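Local coordinates for protein phosphonate monoester hydrolase (Ruegeria pomeroyi, PDB 4UPK) that belongs to the sulfatase family of the alkaline phosphatase clan and is a hydrolase whose assembly holds four protein chains, at residues 93-98 against 432-437; 178-183 against 206-211. All coordinates share one frame; numbering follows the deposited sequence.

Interaction 1. Residues 93-98 against 432-437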
loop_
_atom_site.group_PDB
_atom_site.type_symbol
_atom_site.label_atom_id
_atom_site.label_comp_id
_atom_site.label_asym_id
_atom_site.label_seq_id
_atom_site.Cartn_x
_atom_site.Cartn_y
_atom_site.Cartn_z
ATOM N N GLN A 93 21.290 -7.059 -6.889
ATOM C CA GLN A 93 20.728 -8.348 -7.317
ATOM C C GLN A 93 21.068 -8.674 -8.762
ATOM O O GLN A 93 21.206 -7.773 -9.585
ATOM C CB GLN A 93 19.186 -8.337 -7.213
ATOM C CG GLN A 93 18.609 -7.995 -5.857
ATOM C CD GLN A 93 17.100 -8.049 -5.847
ATOM O OE1 GLN A 93 16.455 -8.682 -6.681
ATOM N NE2 GLN A 93 16.499 -7.436 -4.857
ATOM N N TYR A 94 21.108 -9.968 -9.087
ATOM C CA TYR A 94 21.275 -10.452 -10.453
ATOM C C TYR A 94 19.964 -10.119 -11.211
ATOM O O TYR A 94 18.918 -10.010 -10.583
ATOM C CB TYR A 94 21.500 -11.978 -10.459
ATOM C CG TYR A 94 22.846 -12.410 -9.917
ATOM C CD1 TYR A 94 24.019 -12.158 -10.623
ATOM C CD2 TYR A 94 22.940 -13.167 -8.750
ATOM C CE1 TYR A 94 25.255 -12.596 -10.152
ATOM C CE2 TYR A 94 24.173 -13.583 -8.252
ATOM C CZ TYR A 94 25.330 -13.300 -8.957
ATOM O OH TYR A 94 26.546 -13.690 -8.444
ATOM N N ALA A 95 20.036 -9.935 -12.531
ATOM C CA ALA A 95 18.894 -9.669 -13.395
ATOM C C ALA A 95 17.845 -10.782 -13.257
ATOM O O ALA A 95 16.667 -10.481 -13.434
ATOM C CB ALA A 95 19.352 -9.542 -14.848
ATOM N N MET A 96 18.261 -12.065 -12.943
ATOM C CA MET A 96 17.350 -13.211 -12.738
ATOM C C MET A 96 16.457 -12.993 -11.520
ATOM O O MET A 96 15.383 -13.562 -11.429
ATOM C CB MET A 96 18.083 -14.583 -12.697
ATOM C CG MET A 96 19.135 -14.735 -11.609
ATOM S SD MET A 96 20.054 -16.284 -11.800
ATOM C CE MET A 96 21.232 -16.104 -10.487
ATOM N N ASN A 97 16.895 -12.124 -10.614
ATOM C CA ASN A 97 16.170 -11.769 -9.411
ATOM C C ASN A 97 15.420 -10.431 -9.524
ATOM O O ASN A 97 14.209 -10.384 -9.226
ATOM C CB ASN A 97 17.102 -11.826 -8.199
ATOM C CG ASN A 97 17.485 -13.248 -7.864
ATOM O OD1 ASN A 97 16.740 -14.190 -8.126
ATOM N ND2 ASN A 97 18.654 -13.446 -7.300
ATOM N N HIS A 98 16.115 -9.357 -9.976
ATOM C CA HIS A 98 15.457 -8.040 -10.063
ATOM C C HIS A 98 14.408 -7.950 -11.197
ATOM O O HIS A 98 13.426 -7.209 -11.098
ATOM C CB HIS A 98 16.465 -6.878 -10.031
ATOM C CG HIS A 98 17.367 -6.726 -11.220
ATOM N ND1 HIS A 98 16.865 -6.562 -12.486
ATOM C CD2 HIS A 98 18.708 -6.552 -11.259
ATOM C CE1 HIS A 98 17.909 -6.322 -13.268
ATOM N NE2 HIS A 98 19.041 -6.313 -12.573
ATOM N N PHE A 432 29.534 -14.140 -13.024
ATOM C CA PHE A 432 28.321 -14.484 -13.739
ATOM C C PHE A 432 27.625 -13.238 -14.347
ATOM O O PHE A 432 27.376 -12.249 -13.642
ATOM C CB PHE A 432 27.389 -15.236 -12.753
ATOM C CG PHE A 432 26.068 -15.679 -13.315
ATOM C CD1 PHE A 432 25.949 -16.900 -13.972
ATOM C CD2 PHE A 432 24.930 -14.902 -13.146
ATOM C CE1 PHE A 432 24.723 -17.329 -14.456
ATOM C CE2 PHE A 432 23.705 -15.332 -13.624
ATOM C CZ PHE A 432 23.611 -16.532 -14.293
ATOM N N SER A 433 27.272 -13.321 -15.630
ATOM C CA SER A 433 26.558 -12.254 -16.341
ATOM C C SER A 433 25.352 -12.802 -17.090
ATOM O O SER A 433 25.326 -13.967 -17.440
ATOM C CB SER A 433 27.482 -11.503 -17.305
ATOM O OG SER A 433 28.587 -10.961 -16.607
ATOM N N GLU A 434 24.357 -11.959 -17.327
ATOM C CA GLU A 434 23.136 -12.307 -18.041
ATOM C C GLU A 434 22.798 -11.265 -19.115
ATOM O O GLU A 434 23.162 -10.089 -19.003
ATOM C CB GLU A 434 21.946 -12.426 -17.072
ATOM C CG GLU A 434 22.003 -13.609 -16.131
ATOM C CD GLU A 434 20.800 -13.678 -15.215
ATOM O OE1 GLU A 434 19.744 -14.187 -15.653
ATOM O OE2 GLU A 434 20.865 -13.086 -14.118
ATOM N N LEU A 435 22.062 -11.699 -20.139
ATOM C CA LEU A 435 21.601 -10.821 -21.214
ATOM C C LEU A 435 20.252 -11.331 -21.657
ATOM O O LEU A 435 19.919 -12.482 -21.399
ATOM C CB LEU A 435 22.623 -10.829 -22.391
ATOM C CG LEU A 435 22.496 -9.740 -23.471
ATOM C CD1 LEU A 435 23.026 -8.397 -22.981
ATOM C CD2 LEU A 435 23.264 -10.143 -24.733
ATOM N N ASP A 436 19.437 -10.455 -22.235
ATOM C CA ASP A 436 18.144 -10.850 -22.763
ATOM C C ASP A 436 18.096 -10.350 -24.191
ATOM O O ASP A 436 18.219 -9.136 -24.425
ATOM C CB ASP A 436 16.950 -10.340 -21.925
ATOM C CG ASP A 436 15.653 -11.032 -22.319
ATOM O OD1 ASP A 436 15.165 -10.786 -23.436
ATOM O OD2 ASP A 436 15.191 -11.901 -21.560
ATOM N N ILE A 437 17.985 -11.309 -25.145
ATOM C CA ILE A 437 17.960 -11.074 -26.590
ATOM C C ILE A 437 16.545 -11.131 -27.200
ATOM O O ILE A 437 16.394 -11.412 -28.389
ATOM C CB ILE A 437 19.061 -11.868 -27.372
ATOM C CG1 ILE A 437 18.909 -13.389 -27.231
ATOM C CG2 ILE A 437 20.462 -11.379 -26.983
ATOM C CD1 ILE A 437 19.652 -14.168 -28.192
HETATM O O HOH W 1 22.749 -11.054 -13.489
#
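Glu-434 reaches from strand 431-436, outermost in this chain's four-stranded antiparallel sheet, to the first turn of the short helix 95-98, an example of a carboxylate set against the N-terminal end of a helix. Its OE2 accepts a hydrogen bond from Met-96 N at 3.0 Å, met on the syn side slightly out of the carboxylate plane and distinctly bent, with an N-H...O angle of 136°. The same OE2 accepts a second hydrogen bond from water 1 at 2.8 Å, and this water in turn accepts from Ala-95 N at 3.1 Å. One oxygen thus serves two successive amides, one directly and one through water, in a place where the helix end would be expected to favour its negative charge. Water 1 also lies in plane at the edge of the Tyr-94 ring.

Tyr-94, at the N-cap position, adds an aromatic contact. The edge of Phe-432 is turned to the Tyr-94 face in a T-shaped stack, planes 88° apart and ring centroids 5.5 Å from each other; Phe-432 CD2 lies 3.8 Å from Tyr-94 CE1. Beyond the ring, the Tyr-94 hydroxyl bonds to Glu-390, whose other carboxylate oxygen accepts a hydrogen bond from Phe-432 N.

Met-96 joins the two halves. Its CG sits between backbone N and carbonyl carbon (chi1 59°), 3.5 Å from Glu-434 OE2, and from there the chain runs extended, crossing the glutamate at about a right angle. Met-517 of the second subunit packs on Met-96. The sulfur makes an oblique Met-aromatic contact with Phe-432, and the terminal methyl CE stands 4.1 Å from Phe-432 CE2.

Interaction 2. Residues 178-183 against 206-211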
loop_
_atom_site.group_PDB
_atom_site.type_symbol
_atom_site.label_atom_id
_atom_site.label_comp_id
_atom_site.label_asym_id
_atom_site.label_seq_id
_atom_site.Cartn_x
_atom_site.Cartn_y
_atom_site.Cartn_z
ATOM N N ARG A 178 23.289 30.376 -23.618
ATOM C CA ARG A 178 24.645 30.743 -23.992
ATOM C C ARG A 178 24.671 31.152 -25.452
ATOM O O ARG A 178 25.694 31.637 -25.942
ATOM C CB ARG A 178 25.637 29.618 -23.681
ATOM C CG ARG A 178 25.850 29.437 -22.179
ATOM C CD ARG A 178 27.292 29.599 -21.756
ATOM N NE ARG A 178 27.564 30.957 -21.293
ATOM C CZ ARG A 178 28.673 31.333 -20.663
ATOM N NH1 ARG A 178 29.633 30.450 -20.406
ATOM N NH2 ARG A 178 28.828 32.592 -20.277
ATOM N N GLY A 179 23.530 30.992 -26.116
ATOM C CA GLY A 179 23.320 31.439 -27.482
ATOM C C GLY A 179 23.651 30.472 -28.593
ATOM O O GLY A 179 23.913 30.906 -29.724
ATOM N N TYR A 180 23.608 29.162 -28.307
ATOM C CA TYR A 180 23.845 28.161 -29.336
ATOM C C TYR A 180 22.585 27.992 -30.193
ATOM O O TYR A 180 21.472 28.007 -29.673
ATOM C CB TYR A 180 24.315 26.827 -28.748
ATOM C CG TYR A 180 25.704 26.874 -28.150
ATOM C CD1 TYR A 180 26.835 26.801 -28.957
ATOM C CD2 TYR A 180 25.890 26.933 -26.772
ATOM C CE1 TYR A 180 28.116 26.825 -28.410
ATOM C CE2 TYR A 180 27.168 26.932 -26.211
ATOM C CZ TYR A 180 28.277 26.884 -27.035
ATOM O OH TYR A 180 29.529 26.880 -26.479
ATOM N N ALA A 181 22.764 27.881 -31.502
ATOM C CA ALA A 181 21.645 27.776 -32.418
ATOM C C ALA A 181 21.359 26.324 -32.730
ATOM O O ALA A 181 22.225 25.634 -33.271
ATOM C CB ALA A 181 21.940 28.560 -33.698
ATOM N N PHE A 182 20.167 25.842 -32.343
ATOM C CA PHE A 182 19.704 24.473 -32.607
ATOM C C PHE A 182 18.187 24.407 -32.536
ATOM O O PHE A 182 17.591 24.837 -31.549
ATOM C CB PHE A 182 20.394 23.402 -31.721
ATOM C CG PHE A 182 20.136 23.469 -30.233
ATOM C CD1 PHE A 182 20.853 24.351 -29.420
ATOM C CD2 PHE A 182 19.195 22.631 -29.634
ATOM C CE1 PHE A 182 20.607 24.419 -28.044
ATOM C CE2 PHE A 182 18.979 22.669 -28.253
ATOM C CZ PHE A 182 19.681 23.568 -27.467
ATOM N N ASP A 183 17.563 23.931 -33.610
ATOM C CA ASP A 183 16.104 23.824 -33.686
ATOM C C ASP A 183 15.590 22.465 -33.209
ATOM O O ASP A 183 14.392 22.309 -32.985
ATOM C CB ASP A 183 15.614 24.165 -35.101
ATOM C CG ASP A 183 15.726 25.645 -35.413
ATOM O OD1 ASP A 183 16.817 26.081 -35.852
ATOM O OD2 ASP A 183 14.742 26.377 -35.176
ATOM N N MET A 206 29.524 21.209 -31.626
ATOM C CA MET A 206 28.863 22.523 -31.781
ATOM C C MET A 206 29.182 23.426 -30.570
ATOM O O MET A 206 29.384 24.630 -30.716
ATOM C CB MET A 206 27.324 22.311 -31.920
ATOM C CG MET A 206 26.452 23.580 -31.715
ATOM S SD MET A 206 24.787 23.261 -31.001
ATOM C CE MET A 206 25.217 23.042 -29.284
ATOM N N TYR A 207 29.221 22.819 -29.376
ATOM C CA TYR A 207 29.487 23.480 -28.098
ATOM C C TYR A 207 30.977 23.460 -27.736
ATOM O O TYR A 207 31.689 22.500 -28.055
ATOM C CB TYR A 207 28.628 22.847 -26.968
ATOM C CG TYR A 207 28.611 21.332 -26.997
ATOM C CD1 TYR A 207 29.613 20.590 -26.371
ATOM C CD2 TYR A 207 27.601 20.638 -27.662
ATOM C CE1 TYR A 207 29.610 19.193 -26.407
ATOM C CE2 TYR A 207 27.611 19.245 -27.738
ATOM C CZ TYR A 207 28.610 18.525 -27.101
ATOM O OH TYR A 207 28.598 17.153 -27.160
ATOM N N ARG A 208 31.435 24.518 -27.066
ATOM C CA ARG A 208 32.818 24.623 -26.572
ATOM C C ARG A 208 32.950 23.659 -25.387
ATOM O O ARG A 208 31.925 23.258 -24.822
ATOM C CB ARG A 208 33.161 26.064 -26.139
ATOM C CG ARG A 208 33.109 27.059 -27.293
ATOM C CD ARG A 208 33.229 28.506 -26.840
ATOM N NE ARG A 208 34.592 28.823 -26.424
ATOM C CZ ARG A 208 34.911 29.628 -25.414
ATOM N NH1 ARG A 208 33.959 30.228 -24.706
ATOM N NH2 ARG A 208 36.184 29.831 -25.097
ATOM N N ALA A 209 34.189 23.265 -25.036
ATOM C CA ALA A 209 34.482 22.349 -23.929
ATOM C C ALA A 209 33.858 22.788 -22.599
ATOM O O ALA A 209 33.296 21.955 -21.900
ATOM C CB ALA A 209 35.986 22.164 -23.769
ATOM N N GLU A 210 33.908 24.098 -22.275
ATOM C CA GLU A 210 33.331 24.625 -21.041
ATOM C C GLU A 210 31.796 24.568 -21.028
ATOM O O GLU A 210 31.198 24.758 -19.963
ATOM C CB GLU A 210 33.845 26.056 -20.744
ATOM C CG GLU A 210 33.659 27.033 -21.888
ATOM C CD GLU A 210 34.914 27.265 -22.711
ATOM O OE1 GLU A 210 35.332 26.350 -23.461
ATOM O OE2 GLU A 210 35.481 28.377 -22.606
ATOM N N ASP A 211 31.168 24.307 -22.195
ATOM C CA ASP A 211 29.714 24.211 -22.336
ATOM C C ASP A 211 29.213 22.776 -22.613
ATOM O O ASP A 211 28.030 22.576 -22.906
ATOM C CB ASP A 211 29.218 25.201 -23.404
ATOM C CG ASP A 211 29.437 26.643 -23.010
ATOM O OD1 ASP A 211 29.240 26.971 -21.822
ATOM O OD2 ASP A 211 29.780 27.446 -23.885
HETATM O O HOH W 2 29.789 27.439 -19.139
#
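The hydroxyl of Tyr-180 is gripped twice: it donates to Asp-211 OD2 at 2.7 Å, on the anti lone pair of that oxygen, and accepts from Arg-208 N at 3.1 Å along an almost perfectly straight line (179°). Two residues of 206-211 thus hold the phenol oxygen of the other segment, one as donor and one as acceptor. The chain enters this arrangement through a Schellman motif, in which Gly-179, with positive phi, is the first residue to leave helical angles after helix 169-177. Asp-211 closes the short 3-10 segment 209-211, and its carbonyl oxygen accepts a hydrogen bond from the indole NE1 of Trp-171, in helix 169-177.

The tyrosine ring is clasped along its length. Tyr-207 CB lies over one face, offset toward the rim and 4.1 Å from Tyr-180 CZ, while the carboxylate of Asp-211 stands at the ring edge with its plane turned 79° from that of the ring. At the other end of the side chain, Met-206 CE touches Tyr-180 CB at 3.9 Å. Met-206 leaves the backbone with CG anti to N (chi1 164°), and bends at chi2 and chi3 then bring its end back to Tyr-180. Its sulfur makes two oblique Met-aromatic contacts, 5.4 Å from the Tyr-180 centroid and 5.3 Å from that of Phe-182, a ring that also has a cation-pi partner in Lys-176.

Arg-178 supplies the outer, exposed side. Its NH1 forms a long salt bridge, 3.8 Å to Asp-211 OD1, and has a weak bond to water 2. That water gives a firmer bond to the same carboxylate oxygen, with Asp-211 OD1 accepting at 2.8 Å.

Overall arrangement
Followed from the N terminus, the chain first lays down residues 93-98, just after helix 82-91, and leaves them waiting for a partner more than 300 residues later. On the way it passes helix 169-177 and makes interaction 2, a local closure across 22 residues of irregular chain that ends just before helix 213-224. Only with strand 431-436 does interaction 1 close, so the short loop lies within the long one. Interaction 1 joins a helix of the sulfatase family region to an outermost strand of the four-stranded antiparallel sheet; interaction 2 ties chain leaving helix 169-177 to chain entering 213-224. Their centres lie 39 Å apart, on opposite sides of the chain's centre, and they do not touch.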